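Local coordinates for protein Nsp15 (Middle East respiratory syndrome-related coronavirus, PDB 5YVD) that acts as a coronavirus endoribonuclease of the EndoU family, assembled from six copies and probably cutting RNA at uridylates, at residues A[145-153]-A[184-194]; A[5-15]-A[55-63]. All blocks are in the same frame, centred on the assembly; numbering follows the deposited sequence.

Contact 1. Residues A[145-153]-A[184-194]; sequences YPCMVGPDY and IDPTECIYTQS
P151 lies across the ring of Y191 at about a right angle, so that its pyrrolidine covers one face of the aromatic. P151 CD stands almost on the ring normal, 3.9 Å from the Y191 centroid, in a CH-pi contact, while P151 CB comes down nearer the CB-bearing end of the ring, 3.7 Å from Y191 CG. The side chain of Y191 leaves with CG anti to its own carbonyl carbon (chi1 -75°), which sends the phenol back to the strand, where OH donates to V149 O at 3.3 Å. This bond meets the carbonyl from above its plane rather than on a lone pair. SG of C189 lies over the opposite face of the ring, offset toward the rim.

Y153 reaches the other way. With CG lodged between the backbone N and the carbonyl carbon (chi1 67°), its phenol runs down to the loop and OH donates to T192 O at 2.6 Å, that oxygen lying near the ring plane at the edge. P151 CG and Q193 O occupy opposite faces of the Y153 ring. K70, near the start of helix 69-74, also bonds Y153 OH and the hydroxyls of T192 and S194, gathering the three.

Strand 148-149 is an edge strand, within this chain, of the mixed sheet in the middle domain, and the long loop that follows its neighbour, strand 174-178, doubles back along it on the way to helix 205-212.

Farther along, the side chains that meet are mostly prolyl and aliphatic. M148 CG rests against P186 CB at 3.8 Å, and the P186 ring also touches C147 O through CG. P146 CB meets P186 CD at 3.9 Å. A water donates to both P146 O, at 2.6 Å, and I184 O, bridging the two backbones.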
loop_
_atom_site.group_PDB
_atom_site.type_symbol
_atom_site.label_atom_id
_atom_site.label_comp_id
_atom_site.label_asym_id
_atom_site.label_seq_id
_atom_site.Cartn_x
_atom_site.Cartn_y
_atom_site.Cartn_z
ATOM N N TYR A 145 27.852 -41.205 -16.479
ATOM C CA TYR A 145 26.942 -41.299 -15.339
ATOM C C TYR A 145 25.497 -41.498 -15.837
ATOM O O TYR A 145 25.175 -41.167 -16.998
ATOM C CB TYR A 145 27.054 -40.053 -14.465
ATOM C CG TYR A 145 28.434 -39.823 -13.903
ATOM C CD1 TYR A 145 28.929 -40.629 -12.885
ATOM C CD2 TYR A 145 29.245 -38.802 -14.378
ATOM C CE1 TYR A 145 30.192 -40.431 -12.350
ATOM C CE2 TYR A 145 30.522 -38.589 -13.850
ATOM C CZ TYR A 145 30.992 -39.415 -12.831
ATOM O OH TYR A 145 32.258 -39.250 -12.298
ATOM N N PRO A 146 24.621 -42.040 -14.973
ATOM C CA PRO A 146 23.229 -42.235 -15.384
ATOM C C PRO A 146 22.580 -40.899 -15.680
ATOM O O PRO A 146 22.715 -39.956 -14.892
ATOM C CB PRO A 146 22.574 -42.897 -14.161
ATOM C CG PRO A 146 23.693 -43.337 -13.276
ATOM C CD PRO A 146 24.821 -42.385 -13.554
ATOM N N CYS A 147 21.868 -40.820 -16.798
ATOM C CA CYS A 147 21.484 -39.532 -17.339
ATOM C C CYS A 147 20.083 -39.513 -17.893
ATOM O O CYS A 147 19.758 -40.301 -18.758
ATOM C CB CYS A 147 22.465 -39.154 -18.444
ATOM S SG CYS A 147 21.875 -37.863 -19.543
ATOM N N MET A 148 19.268 -38.585 -17.404
ATOM C CA MET A 148 18.006 -38.250 -18.036
ATOM C C MET A 148 18.264 -37.276 -19.201
ATOM O O MET A 148 18.849 -36.217 -19.015
ATOM C CB MET A 148 17.085 -37.583 -17.035
ATOM C CG MET A 148 16.881 -38.325 -15.730
ATOM S SD MET A 148 16.492 -37.204 -14.356
ATOM C CE MET A 148 15.660 -38.416 -13.330
ATOM N N VAL A 149 17.831 -37.634 -20.405
ATOM C CA VAL A 149 18.034 -36.794 -21.570
ATOM C C VAL A 149 16.769 -36.041 -21.835
ATOM O O VAL A 149 15.744 -36.641 -22.154
ATOM C CB VAL A 149 18.342 -37.622 -22.823
ATOM C CG1 VAL A 149 18.512 -36.707 -24.042
ATOM C CG2 VAL A 149 19.577 -38.477 -22.580
ATOM N N GLY A 150 16.843 -34.722 -21.750
ATOM C CA GLY A 150 15.657 -33.890 -21.885
ATOM C C GLY A 150 14.995 -33.944 -23.252
ATOM O O GLY A 150 15.481 -34.606 -24.155
ATOM N N PRO A 151 13.884 -33.216 -23.406
ATOM C CA PRO A 151 13.091 -33.200 -24.647
ATOM C C PRO A 151 13.653 -32.292 -25.739
ATOM O O PRO A 151 14.655 -31.634 -25.532
ATOM C CB PRO A 151 11.732 -32.683 -24.171
ATOM C CG PRO A 151 12.051 -31.815 -22.984
ATOM C CD PRO A 151 13.261 -32.416 -22.327
ATOM N N ASP A 152 13.009 -32.264 -26.900
ATOM C CA ASP A 152 13.490 -31.451 -28.033
ATOM C C ASP A 152 13.052 -29.984 -27.966
ATOM O O ASP A 152 12.818 -29.344 -29.010
ATOM C CB ASP A 152 13.043 -32.056 -29.360
ATOM C CG ASP A 152 13.652 -33.418 -29.612
ATOM O OD1 ASP A 152 14.791 -33.655 -29.156
ATOM O OD2 ASP A 152 12.988 -34.233 -30.290
ATOM N N TYR A 153 12.991 -29.450 -26.740
ATOM C CA TYR A 153 12.728 -28.049 -26.538
ATOM C C TYR A 153 13.228 -27.586 -25.174
ATOM O O TYR A 153 13.565 -28.388 -24.309
ATOM C CB TYR A 153 11.248 -27.810 -26.622
ATOM C CG TYR A 153 10.486 -28.449 -25.471
ATOM C CD1 TYR A 153 9.931 -29.723 -25.608
ATOM C CD2 TYR A 153 10.319 -27.779 -24.246
ATOM C CE1 TYR A 153 9.234 -30.317 -24.569
ATOM C CE2 TYR A 153 9.622 -28.365 -23.199
ATOM C CZ TYR A 153 9.079 -29.641 -23.360
ATOM O OH TYR A 153 8.362 -30.255 -22.328
ATOM N N ILE A 184 20.734 -41.069 -9.401
ATOM C CA ILE A 184 19.509 -41.799 -9.729
ATOM C C ILE A 184 19.522 -42.284 -11.189
ATOM O O ILE A 184 19.944 -41.554 -12.105
ATOM C CB ILE A 184 18.288 -40.905 -9.468
ATOM C CG1 ILE A 184 17.997 -40.900 -7.970
ATOM C CG2 ILE A 184 17.059 -41.348 -10.260
ATOM C CD1 ILE A 184 17.276 -39.656 -7.505
ATOM N N ASP A 185 19.056 -43.522 -11.386
ATOM C CA ASP A 185 18.916 -44.115 -12.724
ATOM C C ASP A 185 17.577 -43.759 -13.390
ATOM O O ASP A 185 16.518 -44.130 -12.884
ATOM C CB ASP A 185 19.084 -45.634 -12.666
ATOM C CG ASP A 185 20.554 -46.055 -12.711
ATOM O OD1 ASP A 185 20.974 -46.659 -13.729
ATOM O OD2 ASP A 185 21.297 -45.751 -11.745
ATOM N N PRO A 186 17.628 -43.055 -14.541
ATOM C CA PRO A 186 16.430 -42.557 -15.241
ATOM C C PRO A 186 15.421 -43.636 -15.589
ATOM O O PRO A 186 15.804 -44.705 -16.012
ATOM C CB PRO A 186 17.006 -42.026 -16.567
ATOM C CG PRO A 186 18.255 -42.836 -16.796
ATOM C CD PRO A 186 18.830 -42.923 -15.400
ATOM N N THR A 187 14.142 -43.351 -15.414
ATOM C CA THR A 187 13.100 -44.167 -16.012
ATOM C C THR A 187 12.813 -43.562 -17.382
ATOM O O THR A 187 12.496 -42.375 -17.467
ATOM C CB THR A 187 11.816 -44.119 -15.168
ATOM O OG1 THR A 187 12.152 -44.159 -13.770
ATOM C CG2 THR A 187 10.891 -45.280 -15.532
ATOM N N GLU A 188 12.932 -44.346 -18.452
ATOM C CA GLU A 188 12.493 -43.885 -19.778
ATOM C C GLU A 188 11.102 -43.260 -19.627
ATOM O O GLU A 188 10.289 -43.674 -18.787
ATOM C CB GLU A 188 12.475 -45.029 -20.811
ATOM C CG GLU A 188 13.850 -45.414 -21.366
ATOM C CD GLU A 188 14.062 -46.930 -21.532
ATOM O OE1 GLU A 188 13.507 -47.742 -20.741
ATOM O OE2 GLU A 188 14.814 -47.319 -22.459
ATOM N N CYS A 189 10.823 -42.275 -20.464
ATOM C CA CYS A 189 9.837 -41.269 -20.135
ATOM C C CYS A 189 9.341 -40.503 -21.375
ATOM O O CYS A 189 10.066 -40.264 -22.348
ATOM C CB CYS A 189 10.500 -40.389 -19.070
ATOM S SG CYS A 189 10.169 -38.647 -18.982
ATOM N N ILE A 190 8.065 -40.171 -21.337
ATOM C CA ILE A 190 7.406 -39.403 -22.386
ATOM C C ILE A 190 7.528 -37.931 -21.942
ATOM O O ILE A 190 7.725 -37.668 -20.744
ATOM C CB ILE A 190 5.944 -39.951 -22.558
ATOM C CG1 ILE A 190 5.900 -40.961 -23.708
ATOM C CG2 ILE A 190 4.877 -38.887 -22.782
ATOM C CD1 ILE A 190 6.321 -40.401 -25.048
ATOM N N TYR A 191 7.467 -36.972 -22.872
ATOM C CA TYR A 191 7.453 -35.548 -22.462
ATOM C C TYR A 191 6.251 -34.749 -22.956
ATOM O O TYR A 191 5.922 -34.781 -24.138
ATOM C CB TYR A 191 8.710 -34.847 -22.935
ATOM C CG TYR A 191 9.930 -35.179 -22.149
ATOM C CD1 TYR A 191 10.123 -34.644 -20.869
ATOM C CD2 TYR A 191 10.911 -36.009 -22.677
ATOM C CE1 TYR A 191 11.262 -34.936 -20.132
ATOM C CE2 TYR A 191 12.054 -36.314 -21.960
ATOM C CZ TYR A 191 12.235 -35.776 -20.686
ATOM O OH TYR A 191 13.385 -36.078 -19.973
ATOM N N THR A 192 5.619 -34.000 -22.052
ATOM C CA THR A 192 4.646 -32.977 -22.445
ATOM C C THR A 192 5.403 -31.947 -23.245
ATOM O O THR A 192 6.619 -31.931 -23.209
ATOM C CB THR A 192 3.996 -32.305 -21.226
ATOM O OG1 THR A 192 5.010 -31.828 -20.335
ATOM C CG2 THR A 192 3.103 -33.288 -20.489
ATOM N N GLN A 193 4.717 -31.086 -23.976
ATOM C CA GLN A 193 5.407 -30.277 -25.011
ATOM C C GLN A 193 5.372 -28.775 -24.802
ATOM O O GLN A 193 5.845 -28.041 -25.651
ATOM C CB GLN A 193 4.828 -30.589 -26.391
ATOM C CG GLN A 193 5.032 -32.017 -26.818
ATOM C CD GLN A 193 6.458 -32.293 -27.186
ATOM O OE1 GLN A 193 7.126 -31.474 -27.802
ATOM N NE2 GLN A 193 6.935 -33.459 -26.812
ATOM N N SER A 194 4.785 -28.325 -23.699
ATOM C CA SER A 194 4.853 -26.923 -23.308
ATOM C C SER A 194 4.254 -25.953 -24.352
ATOM O O SER A 194 4.721 -24.832 -24.489
ATOM C CB SER A 194 6.323 -26.541 -23.024
ATOM O OG SER A 194 6.908 -27.361 -22.010
HETATM O O HOH W 1 21.192 -39.192 -12.936
#

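Contact 2. Residues A[5-15]-A[55-63]; sequences IAFNVVKQGHF and FELYAKRAV
The carbonyl oxygen of Y58 is gripped twice by R61, whose guanidinium lies against H14 on the other segment: R61 N and R61 NE, the latter 2.9 Å away from Y58 O, reach it from opposite faces of its plane. The NE bond runs nearly in the guanidinium plane and helps to keep that group flat against the rim of the Y58 ring, with R61 NH2 3.9 Å from H14 CB. These residues belong to the N-terminal oligomerisation domain, where helices 2-12 and 51-59 pack with their local axes 10.3 Å apart and inclined at 41°.

Between the helices, A59 CB fits against V9 CG2 and I5 CG2. I5 uses its two branches differently: CG2 also touches F55 CE2 at 3.7 Å, whereas CD1 turns to E56 CG at 3.6 Å. The edge of the F55 ring meets the backbone of A6.

Beyond helix 2-12 the chain turns through G13, which has positive phi, and comes alongside the end of the second helix. There F15 N donates to A59 O at 2.9 Å, tying the turn to the end of helix 51-59. A second subunit covers the V9 and H14 side of the contact with its M265 and A287, and its E263 hydrogen-bonds Y58 OH, so this helix pair also forms part of a subunit interface.

F15, its CG anti to the backbone N (chi1 -175°), runs beside K60 in the same direction; K60 CE sits over the ring face, 4.2 Å from the F15 centroid.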
loop_
_atom_site.group_PDB
_atom_site.type_symbol
_atom_site.label_atom_id
_atom_site.label_comp_id
_atom_site.label_asym_id
_atom_site.label_seq_id
_atom_site.Cartn_x
_atom_site.Cartn_y
_atom_site.Cartn_z
ATOM N N ILE A 5 22.225 -1.228 -9.992
ATOM C CA ILE A 5 21.434 -2.211 -10.694
ATOM C C ILE A 5 20.570 -1.518 -11.729
ATOM O O ILE A 5 20.511 -1.940 -12.876
ATOM C CB ILE A 5 20.586 -2.992 -9.689
ATOM C CG1 ILE A 5 21.503 -3.924 -8.917
ATOM C CG2 ILE A 5 19.479 -3.757 -10.390
ATOM C CD1 ILE A 5 21.020 -4.237 -7.533
ATOM N N ALA A 6 19.918 -0.436 -11.319
ATOM C CA ALA A 6 19.159 0.389 -12.250
ATOM C C ALA A 6 20.006 0.821 -13.437
ATOM O O ALA A 6 19.517 0.921 -14.552
ATOM C CB ALA A 6 18.615 1.611 -11.530
ATOM N N PHE A 7 21.280 1.084 -13.192
ATOM C CA PHE A 7 22.153 1.583 -14.242
ATOM C C PHE A 7 22.447 0.483 -15.249
ATOM O O PHE A 7 22.328 0.681 -16.446
ATOM C CB PHE A 7 23.437 2.135 -13.621
ATOM C CG PHE A 7 24.424 2.685 -14.620
ATOM C CD1 PHE A 7 24.402 4.034 -14.963
ATOM C CD2 PHE A 7 25.407 1.853 -15.177
ATOM C CE1 PHE A 7 25.316 4.540 -15.880
ATOM C CE2 PHE A 7 26.323 2.353 -16.072
ATOM C CZ PHE A 7 26.278 3.701 -16.434
ATOM N N ASN A 8 22.799 -0.690 -14.749
ATOM C CA ASN A 8 23.005 -1.855 -15.611
ATOM C C ASN A 8 21.745 -2.152 -16.457
ATOM O O ASN A 8 21.828 -2.352 -17.675
ATOM C CB ASN A 8 23.384 -3.088 -14.769
ATOM C CG ASN A 8 24.821 -3.064 -14.295
ATOM O OD1 ASN A 8 25.631 -3.876 -14.723
ATOM N ND2 ASN A 8 25.141 -2.149 -13.390
ATOM N N VAL A 9 20.573 -2.157 -15.818
ATOM C CA VAL A 9 19.340 -2.493 -16.530
ATOM C C VAL A 9 19.071 -1.526 -17.680
ATOM O O VAL A 9 18.626 -1.952 -18.762
ATOM C CB VAL A 9 18.130 -2.530 -15.595
ATOM C CG1 VAL A 9 16.814 -2.435 -16.363
ATOM C CG2 VAL A 9 18.159 -3.806 -14.778
ATOM N N VAL A 10 19.351 -0.245 -17.454
ATOM C CA VAL A 10 19.021 0.775 -18.427
ATOM C C VAL A 10 20.065 0.800 -19.519
ATOM O O VAL A 10 19.739 0.916 -20.689
ATOM C CB VAL A 10 18.954 2.178 -17.786
ATOM C CG1 VAL A 10 18.683 3.246 -18.831
ATOM C CG2 VAL A 10 17.877 2.217 -16.718
ATOM N N LYS A 11 21.325 0.685 -19.123
ATOM C CA LYS A 11 22.436 0.921 -20.037
ATOM C C LYS A 11 22.853 -0.364 -20.710
ATOM O O LYS A 11 23.352 -0.350 -21.820
ATOM C CB LYS A 11 23.626 1.499 -19.289
ATOM C CG LYS A 11 24.074 2.834 -19.831
ATOM C CD LYS A 11 23.134 3.983 -19.481
ATOM C CE LYS A 11 23.591 5.259 -20.188
ATOM N NZ LYS A 11 22.933 6.508 -19.729
ATOM N N GLN A 12 22.625 -1.479 -20.047
ATOM C CA GLN A 12 23.209 -2.733 -20.480
ATOM C C GLN A 12 22.132 -3.820 -20.685
ATOM O O GLN A 12 22.430 -4.940 -21.114
ATOM C CB GLN A 12 24.265 -3.125 -19.441
ATOM C CG GLN A 12 25.610 -3.543 -19.982
ATOM C CD GLN A 12 26.219 -2.580 -20.980
ATOM O OE1 GLN A 12 26.979 -1.699 -20.619
ATOM N NE2 GLN A 12 25.920 -2.780 -22.250
ATOM N N GLY A 13 20.879 -3.469 -20.413
ATOM C CA GLY A 13 19.761 -4.370 -20.616
ATOM C C GLY A 13 19.478 -5.285 -19.443
ATOM O O GLY A 13 18.349 -5.707 -19.263
ATOM N N HIS A 14 20.504 -5.632 -18.673
ATOM C CA HIS A 14 20.339 -6.461 -17.478
ATOM C C HIS A 14 21.569 -6.296 -16.574
ATOM O O HIS A 14 22.389 -5.432 -16.818
ATOM C CB HIS A 14 20.083 -7.931 -17.837
ATOM C CG HIS A 14 21.237 -8.607 -18.497
ATOM N ND1 HIS A 14 21.799 -9.765 -18.003
ATOM C CD2 HIS A 14 21.926 -8.302 -19.623
ATOM C CE1 HIS A 14 22.795 -10.134 -18.791
ATOM N NE2 HIS A 14 22.891 -9.264 -19.780
ATOM N N PHE A 15 21.699 -7.081 -15.526
ATOM C CA PHE A 15 22.852 -6.902 -14.683
ATOM C C PHE A 15 24.119 -7.608 -15.206
ATOM O O PHE A 15 24.149 -8.833 -15.326
ATOM C CB PHE A 15 22.549 -7.372 -13.263
ATOM C CG PHE A 15 23.651 -7.107 -12.334
ATOM C CD1 PHE A 15 23.927 -5.807 -11.951
ATOM C CD2 PHE A 15 24.453 -8.140 -11.885
ATOM C CE1 PHE A 15 24.988 -5.538 -11.080
ATOM C CE2 PHE A 15 25.510 -7.890 -11.035
ATOM C CZ PHE A 15 25.780 -6.583 -10.631
ATOM N N PHE A 55 13.120 -6.682 -8.067
ATOM C CA PHE A 55 13.747 -5.990 -9.180
ATOM C C PHE A 55 15.176 -6.420 -9.397
ATOM O O PHE A 55 15.634 -6.456 -10.543
ATOM C CB PHE A 55 13.705 -4.482 -8.896
ATOM C CG PHE A 55 14.507 -3.638 -9.852
ATOM C CD1 PHE A 55 14.246 -3.657 -11.214
ATOM C CD2 PHE A 55 15.477 -2.776 -9.375
ATOM C CE1 PHE A 55 14.961 -2.849 -12.075
ATOM C CE2 PHE A 55 16.205 -1.987 -10.228
ATOM C CZ PHE A 55 15.944 -2.021 -11.577
ATOM N N GLU A 56 15.900 -6.698 -8.311
ATOM C CA GLU A 56 17.318 -7.095 -8.410
ATOM C C GLU A 56 17.417 -8.514 -8.996
ATOM O O GLU A 56 18.216 -8.786 -9.882
ATOM C CB GLU A 56 18.012 -6.987 -7.036
ATOM C CG GLU A 56 19.469 -7.448 -6.993
ATOM C CD GLU A 56 20.129 -7.353 -5.613
ATOM O OE1 GLU A 56 19.766 -6.439 -4.841
ATOM O OE2 GLU A 56 21.031 -8.183 -5.302
ATOM N N LEU A 57 16.564 -9.408 -8.519
ATOM C CA LEU A 57 16.578 -10.775 -8.986
ATOM C C LEU A 57 16.181 -10.833 -10.435
ATOM O O LEU A 57 16.769 -11.566 -11.226
ATOM C CB LEU A 57 15.620 -11.599 -8.171
ATOM C CG LEU A 57 16.026 -11.809 -6.715
ATOM C CD1 LEU A 57 15.037 -12.692 -5.972
ATOM C CD2 LEU A 57 17.428 -12.392 -6.644
ATOM N N TYR A 58 15.165 -10.052 -10.777
ATOM C CA TYR A 58 14.870 -9.780 -12.174
ATOM C C TYR A 58 16.113 -9.365 -12.969
ATOM O O TYR A 58 16.440 -9.983 -13.974
ATOM C CB TYR A 58 13.811 -8.703 -12.297
ATOM C CG TYR A 58 13.533 -8.338 -13.718
ATOM C CD1 TYR A 58 13.808 -7.053 -14.206
ATOM C CD2 TYR A 58 13.025 -9.276 -14.588
ATOM C CE1 TYR A 58 13.570 -6.726 -15.520
ATOM C CE2 TYR A 58 12.786 -8.961 -15.903
ATOM C CZ TYR A 58 13.059 -7.696 -16.359
ATOM O OH TYR A 58 12.787 -7.427 -17.665
ATOM N N ALA A 59 16.806 -8.326 -12.533
ATOM C CA ALA A 59 17.970 -7.862 -13.295
ATOM C C ALA A 59 19.091 -8.880 -13.350
ATOM O O ALA A 59 19.864 -8.896 -14.303
ATOM C CB ALA A 59 18.504 -6.557 -12.741
ATOM N N LYS A 60 19.175 -9.725 -12.352
ATOM C CA LYS A 60 20.204 -10.716 -12.288
ATOM C C LYS A 60 19.771 -12.009 -12.935
ATOM O O LYS A 60 20.510 -12.944 -12.979
ATOM C CB LYS A 60 20.612 -10.915 -10.842
ATOM C CG LYS A 60 21.659 -9.932 -10.384
ATOM C CD LYS A 60 21.588 -9.650 -8.910
ATOM C CE LYS A 60 22.876 -9.065 -8.384
ATOM N NZ LYS A 60 23.197 -9.566 -7.032
ATOM N N ARG A 61 18.564 -12.047 -13.457
ATOM C CA ARG A 61 18.056 -13.227 -14.132
ATOM C C ARG A 61 19.104 -13.805 -15.016
ATOM O O ARG A 61 19.878 -13.090 -15.575
ATOM C CB ARG A 61 16.812 -12.882 -14.935
ATOM C CG ARG A 61 17.029 -12.620 -16.405
ATOM C CD ARG A 61 15.892 -11.830 -17.020
ATOM N NE ARG A 61 16.120 -10.425 -16.808
ATOM C CZ ARG A 61 15.993 -9.485 -17.723
ATOM N NH1 ARG A 61 15.594 -9.758 -18.934
ATOM N NH2 ARG A 61 16.262 -8.252 -17.400
ATOM N N ALA A 62 19.142 -15.111 -15.135
ATOM C CA ALA A 62 20.090 -15.750 -16.009
ATOM C C ALA A 62 19.657 -15.782 -17.442
ATOM O O ALA A 62 18.706 -16.420 -17.758
ATOM C CB ALA A 62 20.320 -17.145 -15.546
ATOM N N VAL A 63 20.410 -15.141 -18.313
ATOM C CA VAL A 63 20.025 -14.996 -19.696
ATOM C C VAL A 63 20.594 -16.106 -20.560
ATOM O O VAL A 63 21.542 -15.911 -21.311
ATOM C CB VAL A 63 20.440 -13.632 -20.220
ATOM C CG1 VAL A 63 19.901 -13.414 -21.646
ATOM C CG2 VAL A 63 19.881 -12.597 -19.277
#

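Overall arrangement
Contact 2 closes near the N-terminus before contact 1 opens, so the two follow one another along the chain. Their centres are 32 Å apart and their nearest atoms about 14 Å, without touching. They share no helix or strand: contact 2 joins helices 2-12 and 51-59 of the N-terminal oligomerisation domain, whereas contact 1 sets the edge strand 148-149 of the middle-domain sheet beside the loop leading toward helix 205-212. Contact 2 meets a second subunit of the six-chain assembly; contact 1 is touched by no other chain. One thus lies at a subunit interface, while the other ties strand 148-149 to the loop that follows strand 174-178 within a single subunit.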